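Local coordinates for protein member of s1p family of ribosomal proteins (Pyrococcus furiosus, PDB 5YH1) that binds manganese through its DHH domain, the part of a longer protein present here, and probably acts as an exonuclease on nucleic acids, at residues 65-70 and 224-229; 258-263 and 296-300; 169-175 and 188-192. Residues are numbered along the deposited sequence.

Contact 1: 65-70 and 224-229. With MN (manganese (II) ion), chain F.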
loop_
_atom_site.group_PDB
_atom_site.type_symbol
_atom_site.label_atom_id
_atom_site.label_comp_id
_atom_site.label_asym_id
_atom_site.label_seq_id
_atom_site.Cartn_x
_atom_site.Cartn_y
_atom_site.Cartn_z
ATOM N N ASP A 65 -0.738 -17.485 8.039
ATOM C CA ASP A 65 0.069 -18.654 7.704
ATOM C C ASP A 65 -0.821 -19.880 7.548
ATOM O O ASP A 65 -2.052 -19.780 7.649
ATOM C CB ASP A 65 1.209 -18.860 8.710
ATOM C CG ASP A 65 0.730 -19.219 10.103
ATOM O OD1 ASP A 65 -0.489 -19.305 10.373
ATOM O OD2 ASP A 65 1.605 -19.386 10.966
ATOM N N THR A 66 -0.208 -21.025 7.274
ATOM C CA THR A 66 -0.966 -22.219 6.946
ATOM C C THR A 66 -1.983 -22.557 8.036
ATOM O O THR A 66 -3.157 -22.764 7.737
ATOM C CB THR A 66 -0.033 -23.416 6.646
ATOM O OG1 THR A 66 0.628 -23.193 5.393
ATOM C CG2 THR A 66 -0.823 -24.720 6.555
ATOM N N ASP A 67 -1.537 -22.573 9.287
ATOM C CA ASP A 67 -2.416 -22.908 10.423
ATOM C C ASP A 67 -3.564 -21.900 10.533
ATOM O O ASP A 67 -4.730 -22.279 10.673
ATOM C CB ASP A 67 -1.591 -22.959 11.714
ATOM C CG ASP A 67 -2.409 -23.359 12.940
ATOM O OD1 ASP A 67 -3.173 -24.342 12.866
ATOM O OD2 ASP A 67 -2.265 -22.685 13.989
ATOM N N GLY A 68 -3.232 -20.615 10.425
ATOM C CA GLY A 68 -4.242 -19.553 10.479
ATOM C C GLY A 68 -5.244 -19.560 9.342
ATOM O O GLY A 68 -6.445 -19.441 9.582
ATOM N N TYR A 69 -4.763 -19.691 8.103
ATOM C CA TYR A 69 -5.661 -19.781 6.950
ATOM C C TYR A 69 -6.555 -21.001 7.100
ATOM O O TYR A 69 -7.770 -20.934 6.897
ATOM C CB TYR A 69 -4.887 -19.863 5.616
ATOM C CG TYR A 69 -4.597 -18.509 5.003
ATOM C CD1 TYR A 69 -5.520 -17.887 4.178
ATOM C CD2 TYR A 69 -3.406 -17.851 5.250
ATOM C CE1 TYR A 69 -5.265 -16.635 3.632
ATOM C CE2 TYR A 69 -3.138 -16.604 4.695
ATOM C CZ TYR A 69 -4.074 -16.003 3.896
ATOM O OH TYR A 69 -3.814 -14.763 3.349
ATOM N N THR A 70 -5.951 -22.129 7.448
ATOM C CA THR A 70 -6.728 -23.364 7.589
ATOM C C THR A 70 -7.840 -23.186 8.627
ATOM O O THR A 70 -8.993 -23.544 8.388
ATOM C CB THR A 70 -5.819 -24.550 7.942
ATOM O OG1 THR A 70 -4.793 -24.652 6.956
ATOM C CG2 THR A 70 -6.605 -25.845 7.963
ATOM N N ILE A 224 -3.593 -30.637 7.814
ATOM C CA ILE A 224 -2.894 -29.568 7.078
ATOM C C ILE A 224 -2.347 -28.521 8.061
ATOM O O ILE A 224 -1.170 -28.169 8.018
ATOM C CB ILE A 224 -3.814 -28.920 6.014
ATOM C CG1 ILE A 224 -4.154 -29.934 4.924
ATOM C CG2 ILE A 224 -3.129 -27.734 5.356
ATOM C CD1 ILE A 224 -5.245 -29.510 3.971
ATOM N N ALA A 225 -3.198 -28.073 8.980
ATOM C CA ALA A 225 -2.819 -27.053 9.963
ATOM C C ALA A 225 -1.651 -27.498 10.826
ATOM O O ALA A 225 -0.681 -26.747 11.002
ATOM C CB ALA A 225 -4.013 -26.702 10.832
ATOM N N GLY A 226 -1.734 -28.729 11.344
ATOM C CA GLY A 226 -0.657 -29.308 12.158
ATOM C C GLY A 226 0.650 -29.476 11.410
ATOM O O GLY A 226 1.725 -29.324 11.985
ATOM N N THR A 227 0.559 -29.791 10.120
ATOM C CA THR A 227 1.745 -29.860 9.272
ATOM C C THR A 227 2.370 -28.476 9.156
ATOM O O THR A 227 3.569 -28.312 9.362
ATOM C CB THR A 227 1.408 -30.426 7.879
ATOM O OG1 THR A 227 0.830 -31.730 8.031
ATOM C CG2 THR A 227 2.650 -30.513 7.013
ATOM N N GLY A 228 1.547 -27.473 8.874
ATOM C CA GLY A 228 2.030 -26.091 8.797
ATOM C C GLY A 228 2.776 -25.639 10.037
ATOM O O GLY A 228 3.863 -25.079 9.939
ATOM N N ASP A 229 2.191 -25.897 11.205
ATOM C CA ASP A 229 2.780 -25.502 12.489
ATOM C C ASP A 229 3.739 -26.531 13.091
ATOM O O ASP A 229 4.268 -26.305 14.180
ATOM C CB ASP A 229 1.671 -25.206 13.515
ATOM C CG ASP A 229 1.268 -23.738 13.555
ATOM O OD1 ASP A 229 1.683 -22.936 12.680
ATOM O OD2 ASP A 229 0.502 -23.390 14.473
HETATM MN MN MN F . -0.658 -21.498 14.680
HETATM O O HOH W 1 0.041 -20.503 12.886
HETATM O O HOH W 2 1.247 -22.760 9.919
HETATM O O HOH W 3 1.279 -20.682 15.412
#

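Contact 2: 258-263 and 296-300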
loop_
_atom_site.group_PDB
_atom_site.type_symbol
_atom_site.label_atom_id
_atom_site.label_comp_id
_atom_site.label_asym_id
_atom_site.label_seq_id
_atom_site.Cartn_x
_atom_site.Cartn_y
_atom_site.Cartn_z
ATOM N N GLU A 258 3.508 -25.690 2.190
ATOM C CA GLU A 258 4.517 -24.840 1.547
ATOM C C GLU A 258 3.888 -23.970 0.469
ATOM O O GLU A 258 4.262 -22.807 0.310
ATOM C CB GLU A 258 5.662 -25.665 0.963
ATOM C CG GLU A 258 6.540 -26.347 2.014
ATOM C CD GLU A 258 7.507 -25.411 2.729
ATOM O OE1 GLU A 258 7.590 -24.210 2.404
ATOM O OE2 GLU A 258 8.206 -25.891 3.635
ATOM N N VAL A 259 2.931 -24.530 -0.262
ATOM C CA VAL A 259 2.199 -23.778 -1.271
ATOM C C VAL A 259 1.391 -22.635 -0.652
ATOM O O VAL A 259 1.422 -21.512 -1.159
ATOM C CB VAL A 259 1.295 -24.684 -2.123
ATOM C CG1 VAL A 259 0.333 -23.864 -2.964
ATOM C CG2 VAL A 259 2.140 -25.573 -3.030
ATOM N N ILE A 260 0.686 -22.908 0.441
ATOM C CA ILE A 260 -0.118 -21.867 1.102
ATOM C C ILE A 260 0.750 -20.696 1.564
ATOM O O ILE A 260 0.423 -19.533 1.289
ATOM C CB ILE A 260 -0.923 -22.421 2.287
ATOM C CG1 ILE A 260 -2.035 -23.344 1.773
ATOM C CG2 ILE A 260 -1.530 -21.282 3.096
ATOM C CD1 ILE A 260 -2.644 -24.230 2.839
ATOM N N ASP A 261 1.851 -21.001 2.246
ATOM C CA ASP A 261 2.739 -19.965 2.781
ATOM C C ASP A 261 3.397 -19.141 1.659
ATOM O O ASP A 261 3.675 -17.955 1.840
ATOM C CB ASP A 261 3.817 -20.568 3.693
ATOM C CG ASP A 261 3.243 -21.168 4.985
ATOM O OD1 ASP A 261 2.148 -20.771 5.437
ATOM O OD2 ASP A 261 3.903 -22.045 5.564
ATOM N N HIS A 262 3.639 -19.777 0.512
ATOM C CA HIS A 262 4.215 -19.100 -0.646
ATOM C C HIS A 262 3.176 -18.176 -1.285
ATOM O O HIS A 262 3.391 -16.978 -1.387
ATOM C CB HIS A 262 4.737 -20.129 -1.658
ATOM C CG HIS A 262 5.270 -19.533 -2.919
ATOM N ND1 HIS A 262 4.472 -19.261 -4.010
ATOM C CD2 HIS A 262 6.528 -19.184 -3.277
ATOM C CE1 HIS A 262 5.216 -18.762 -4.981
ATOM N NE2 HIS A 262 6.465 -18.703 -4.559
ATOM N N GLU A 263 2.036 -18.734 -1.680
ATOM C CA GLU A 263 0.980 -17.926 -2.276
ATOM C C GLU A 263 0.531 -16.771 -1.362
ATOM O O GLU A 263 0.322 -15.649 -1.837
ATOM C CB GLU A 263 -0.226 -18.784 -2.698
ATOM C CG GLU A 263 0.084 -19.859 -3.734
ATOM C CD GLU A 263 0.750 -19.324 -4.996
ATOM O OE1 GLU A 263 2.000 -19.344 -5.074
ATOM O OE2 GLU A 263 0.027 -18.895 -5.920
ATOM N N ILE A 296 2.480 -25.293 -8.566
ATOM C CA ILE A 296 3.140 -24.304 -7.712
ATOM C C ILE A 296 4.288 -24.911 -6.909
ATOM O O ILE A 296 5.349 -24.298 -6.789
ATOM C CB ILE A 296 2.117 -23.601 -6.774
ATOM C CG1 ILE A 296 1.091 -22.822 -7.607
ATOM C CG2 ILE A 296 2.821 -22.675 -5.788
ATOM C CD1 ILE A 296 -0.160 -22.425 -6.855
ATOM N N TYR A 297 4.097 -26.109 -6.359
ATOM C CA TYR A 297 5.098 -26.655 -5.437
ATOM C C TYR A 297 6.529 -26.751 -6.002
ATOM O O TYR A 297 7.470 -26.372 -5.319
ATOM C CB TYR A 297 4.670 -28.001 -4.818
ATOM C CG TYR A 297 5.753 -28.493 -3.902
ATOM C CD1 TYR A 297 5.911 -27.950 -2.629
ATOM C CD2 TYR A 297 6.691 -29.424 -4.341
ATOM C CE1 TYR A 297 6.945 -28.357 -1.804
ATOM C CE2 TYR A 297 7.723 -29.841 -3.522
ATOM C CZ TYR A 297 7.845 -29.312 -2.260
ATOM O OH TYR A 297 8.876 -29.732 -1.458
ATOM N N PRO A 298 6.703 -27.244 -7.252
ATOM C CA PRO A 298 8.068 -27.291 -7.828
ATOM C C PRO A 298 8.758 -25.920 -7.871
ATOM O O PRO A 298 9.943 -25.790 -7.598
ATOM C CB PRO A 298 7.833 -27.817 -9.254
ATOM C CG PRO A 298 6.555 -28.592 -9.162
ATOM C CD PRO A 298 5.707 -27.837 -8.165
ATOM N N GLU A 299 7.986 -24.908 -8.200
ATOM C CA GLU A 299 8.447 -23.525 -8.218
ATOM C C GLU A 299 8.885 -23.096 -6.820
ATOM O O GLU A 299 9.944 -22.506 -6.653
ATOM C CB GLU A 299 7.299 -22.677 -8.779
ATOM C CG GLU A 299 7.327 -21.179 -8.604
ATOM C CD GLU A 299 6.050 -20.551 -9.155
ATOM O OE1 GLU A 299 5.441 -21.129 -10.101
ATOM O OE2 GLU A 299 5.635 -19.499 -8.626
ATOM N N VAL A 300 8.094 -23.442 -5.809
ATOM C CA VAL A 300 8.442 -23.129 -4.421
ATOM C C VAL A 300 9.717 -23.846 -3.994
ATOM O O VAL A 300 10.600 -23.248 -3.376
ATOM C CB VAL A 300 7.303 -23.514 -3.449
ATOM C CG1 VAL A 300 7.702 -23.227 -2.008
ATOM C CG2 VAL A 300 6.032 -22.762 -3.807
#

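Contact 3: 169-175 and 188-192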
loop_
_atom_site.group_PDB
_atom_site.type_symbol
_atom_site.label_atom_id
_atom_site.label_comp_id
_atom_site.label_asym_id
_atom_site.label_seq_id
_atom_site.Cartn_x
_atom_site.Cartn_y
_atom_site.Cartn_z
ATOM N N TRP A 169 -0.730 -14.500 33.626
ATOM C CA TRP A 169 -1.803 -15.205 34.323
ATOM C C TRP A 169 -2.229 -14.451 35.578
ATOM O O TRP A 169 -1.391 -13.972 36.330
ATOM C CB TRP A 169 -1.374 -16.642 34.647
ATOM C CG TRP A 169 -1.130 -17.420 33.396
ATOM C CD1 TRP A 169 0.062 -17.604 32.769
ATOM C CD2 TRP A 169 -2.116 -18.061 32.584
ATOM N NE1 TRP A 169 -0.114 -18.339 31.621
ATOM C CE2 TRP A 169 -1.445 -18.636 31.488
ATOM C CE3 TRP A 169 -3.500 -18.208 32.680
ATOM C CZ2 TRP A 169 -2.111 -19.358 30.494
ATOM C CZ3 TRP A 169 -4.163 -18.922 31.699
ATOM C CH2 TRP A 169 -3.464 -19.491 30.614
ATOM N N ILE A 170 -3.538 -14.314 35.765
ATOM C CA ILE A 170 -4.088 -13.689 36.972
ATOM C C ILE A 170 -4.656 -14.735 37.932
ATOM O O ILE A 170 -4.791 -14.470 39.120
ATOM C CB ILE A 170 -5.153 -12.608 36.654
ATOM C CG1 ILE A 170 -6.290 -13.167 35.792
ATOM C CG2 ILE A 170 -4.507 -11.413 35.963
ATOM C CD1 ILE A 170 -7.406 -12.173 35.552
ATOM N N SER A 171 -4.995 -15.913 37.413
ATOM C CA SER A 171 -5.323 -17.063 38.249
ATOM C C SER A 171 -4.893 -18.339 37.520
ATOM O O SER A 171 -4.197 -18.269 36.503
ATOM C CB SER A 171 -6.815 -17.079 38.585
ATOM O OG SER A 171 -7.578 -17.595 37.514
ATOM N N GLU A 172 -5.290 -19.495 38.049
ATOM C CA GLU A 172 -4.880 -20.788 37.485
ATOM C C GLU A 172 -5.355 -20.969 36.042
ATOM O O GLU A 172 -4.592 -21.436 35.196
ATOM C CB GLU A 172 -5.350 -21.963 38.370
ATOM C CG GLU A 172 -6.862 -22.075 38.570
ATOM C CD GLU A 172 -7.262 -23.145 39.580
ATOM O OE1 GLU A 172 -8.200 -23.920 39.287
ATOM O OE2 GLU A 172 -6.647 -23.213 40.669
ATOM N N ASP A 173 -6.596 -20.585 35.756
ATOM C CA ASP A 173 -7.141 -20.729 34.403
ATOM C C ASP A 173 -7.665 -19.404 33.818
ATOM O O ASP A 173 -8.579 -19.407 33.003
ATOM C CB ASP A 173 -8.232 -21.809 34.387
ATOM C CG ASP A 173 -9.351 -21.529 35.368
ATOM O OD1 ASP A 173 -9.336 -20.454 36.002
ATOM O OD2 ASP A 173 -10.243 -22.392 35.509
ATOM N N LYS A 174 -7.075 -18.284 34.229
ATOM C CA LYS A 174 -7.450 -16.980 33.689
ATOM C C LYS A 174 -6.239 -16.075 33.491
ATOM O O LYS A 174 -5.403 -15.928 34.387
ATOM C CB LYS A 174 -8.477 -16.290 34.587
ATOM C CG LYS A 174 -9.207 -15.164 33.877
ATOM C CD LYS A 174 -10.363 -14.598 34.686
ATOM C CE LYS A 174 -11.187 -13.644 33.832
ATOM N NZ LYS A 174 -12.099 -12.795 34.647
ATOM N N ALA A 175 -6.152 -15.480 32.301
ATOM C CA ALA A 175 -5.080 -14.554 31.968
ATOM C C ALA A 175 -5.621 -13.143 31.836
ATOM O O ALA A 175 -6.827 -12.937 31.723
ATOM C CB ALA A 175 -4.407 -14.970 30.673
ATOM N N HIS A 188 -3.690 -23.605 26.485
ATOM C CA HIS A 188 -2.855 -23.157 27.600
ATOM C C HIS A 188 -3.632 -22.946 28.911
ATOM O O HIS A 188 -3.037 -22.946 29.967
ATOM C CB HIS A 188 -2.125 -21.859 27.237
ATOM C CG HIS A 188 -1.028 -22.036 26.233
ATOM N ND1 HIS A 188 0.288 -22.225 26.599
ATOM C CD2 HIS A 188 -1.040 -22.025 24.877
ATOM C CE1 HIS A 188 1.037 -22.335 25.517
ATOM N NE2 HIS A 188 0.255 -22.219 24.458
ATOM N N HIS A 189 -4.942 -22.732 28.832
ATOM C CA HIS A 189 -5.776 -22.561 30.021
ATOM C C HIS A 189 -5.916 -23.860 30.806
ATOM O O HIS A 189 -5.991 -23.837 32.027
ATOM C CB HIS A 189 -7.184 -22.080 29.656
ATOM C CG HIS A 189 -7.253 -20.635 29.283
ATOM N ND1 HIS A 189 -7.406 -20.216 27.984
ATOM C CD2 HIS A 189 -7.191 -19.512 30.037
ATOM C CE1 HIS A 189 -7.433 -18.893 27.951
ATOM N NE2 HIS A 189 -7.304 -18.444 29.184
ATOM N N VAL A 190 -5.984 -24.980 30.094
ATOM C CA VAL A 190 -6.206 -26.276 30.723
ATOM C C VAL A 190 -4.935 -27.109 30.823
ATOM O O VAL A 190 -4.911 -28.095 31.543
ATOM C CB VAL A 190 -7.309 -27.072 29.993
ATOM C CG1 VAL A 190 -8.596 -26.259 29.968
ATOM C CG2 VAL A 190 -6.881 -27.459 28.581
ATOM N N LYS A 191 -3.892 -26.709 30.104
ATOM C CA LYS A 191 -2.608 -27.398 30.117
ATOM C C LYS A 191 -1.540 -26.436 29.632
ATOM O O LYS A 191 -1.351 -26.265 28.431
ATOM C CB LYS A 191 -2.662 -28.634 29.209
ATOM C CG LYS A 191 -1.498 -29.601 29.375
ATOM C CD LYS A 191 -1.434 -30.569 28.199
ATOM C CE LYS A 191 -1.080 -31.989 28.606
ATOM N NZ LYS A 191 0.190 -32.039 29.379
ATOM N N ARG A 192 -0.844 -25.803 30.569
ATOM C CA ARG A 192 0.175 -24.817 30.225
ATOM C C ARG A 192 1.209 -25.412 29.289
ATOM O O ARG A 192 1.640 -26.537 29.479
ATOM C CB ARG A 192 0.896 -24.318 31.476
ATOM C CG ARG A 192 0.021 -23.566 32.461
ATOM C CD ARG A 192 -0.087 -22.081 32.145
ATOM N NE ARG A 192 -0.556 -21.368 33.331
ATOM C CZ ARG A 192 -1.811 -21.380 33.780
ATOM N NH1 ARG A 192 -2.772 -22.050 33.139
ATOM N NH2 ARG A 192 -2.115 -20.702 34.883
#

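Contact 1: 65-70 and 224-229
This is a buried helix-helix contact with a metal site at one end, joining the start of helix 66-86 to helix 221-229. The two short segments run nearly antiparallel, at 158°, and their axes approach to 8.0 Å. Gly228 makes this closeness possible: a CB there would clash with Thr66 CG2, which instead rests 3.9 Å from Gly228 CA and 4.0 Å from Ile224 CG2. Farther along, Thr70 CG2 lies 4.0 Å from Ala225 CB. Asp65 N-caps the first helix, its OD1 accepting from Gly68 N at 3.0 Å.

No direct hydrogen bond crosses the interface; besides the apolar packing, manganese and water link the two segments. Asp67 OD2 and Asp229 OD2 bind MN at 2.1 and 2.2 Å, and the shared cation explains why these two carboxylate oxygens can sit just 2.9 Å apart. Asp137, His163 and waters 1 and 3 complete six ligands. Water 1, 2.2 Å from MN, also donates to Asp65 OD2 at 2.7 Å, so Asp65 reaches the metal through a water. Water 2 accepts from Asp67 N (2.9 Å) and donates to Asp229 OD1 (2.8 Å). The other oxygen of Asp67, OD1, is held by Gly200 and Thr198.

Asp65, Asp67 and Gly68 form the Asp-x-Asp-Gly motif of DHH-family phosphoesterases, and the cluster of aspartates with the DHH-signature His163 is the characteristic metal centre of that family.

Contact 2: 258-263 and 296-300
Val300 covers one face of the His262 imidazole: its CG2 stands 3.7 Å from the ring centroid, 23° off the normal, in a CH-pi contact whose closest pair is Val300 CG2 to His262 CG at 3.4 Å. The helices beneath them, 250-267 and 286-311, cross steeply here, at 74° with 9.5 Å between the segment axes, so they touch over a compact patch. Val259 packs nearby, with CG1 3.9 Å from Ile296 CG2 and CG2 3.9 Å from Tyr297 CB. At one margin Glu258 CB meets the edge of the Tyr297 ring, 4.1 Å from CE1. The segment 296-300 is kinked around Pro298, where the amide nitrogens of Pro298 and Glu299 lack bonds to the preceding turn.

Polar groups gather beside the aliphatic patch. His262 ND1 donates to Glu263 OE1 at 2.7 Å, while NE2 pairs with Lys303; Ile296 CG2 packs 3.5 Å from Glu263 OE1. The carboxylates of Glu263 and Glu299 both form salt bridges to Arg150 of the second subunit, and Glu258 turns to Gln304 and Lys345 of its own chain.

With no hydrogen bond crossing between the two segments, their direct contact is van der Waals and CH-pi. The carboxylates take other polar partners, and Arg150 of the second subunit, shared by one glutamate from each segment, ties the two together across the subunit interface.

Contact 3: 169-175 and 188-192
His188 lies early in the loop that follows strand 183-185, and it meets Trp169 with its carbonyl oxygen and CB: His188 O lies 3.5 Å from Trp169 CH2, while CB is 4.1 Å from CZ2. The imidazole itself leads away, and its NE2 makes a weak hydrogen bond to the carbonyl of the metal ligand His163.

His189 comes next, its CA 4.9 Å from that of Asp173, and its ring touches both the tryptophan and the backbone at 173-175. Trp169 directs an edge toward the imidazole face in an offset edge-to-face pair, planes at 87° and centroids 5.3 Å apart, and His189 CD2 also lies 3.3 Å from Asp173 O. The ring is fixed by Asp178, whose OD2 takes hydrogen bonds from both His189 NE2 and Ala175 N.

Val190 and Lys191 face elsewhere, and the chain then brings Arg192 back over the indole. Its guanidinium lies flat on Trp169, planes at 5°, with CZ 3.5 Å from the six-membered-ring centroid: a stacked cation-pi pair. From there Arg192 NH2 and NH1 both donate to Glu172 O, at 2.6 and 2.8 Å, securing the turn, and NH1 adds a weak bond to His188 O at 3.3 Å.

Trp169 is thus met on a face by arginine and along an edge by histidine. The arrangement pins the short, weakly bonded antiparallel pair 169-171 and 174-175 to the loop leading from strand 183-185 toward helix 199-210, a loop whose Val190 and Lys191 rest on helix 32-53.

Following the chain from the N terminus, contact 1 opens at 65-70, just after strand 58-63. Before it closes, the chain passes through contact 3, a short loop from 169-175 to 188-192 nested inside the long one and containing strand 183-185. Contact 1 closes at 224-229; contact 2 then follows in series, joining 258-263 to 296-300. Contacts 1 and 2 touch through a probable hydrogen bond, Thr66 OG1 to Asp261 OD1 at 2.9 Å, so helix 250-267 connects the metal-binding helices with helix 286-311. Contact 3 stands apart, its nearest atoms about 10 Å from contact 1, and lies opposite contact 2 across the chain's centre.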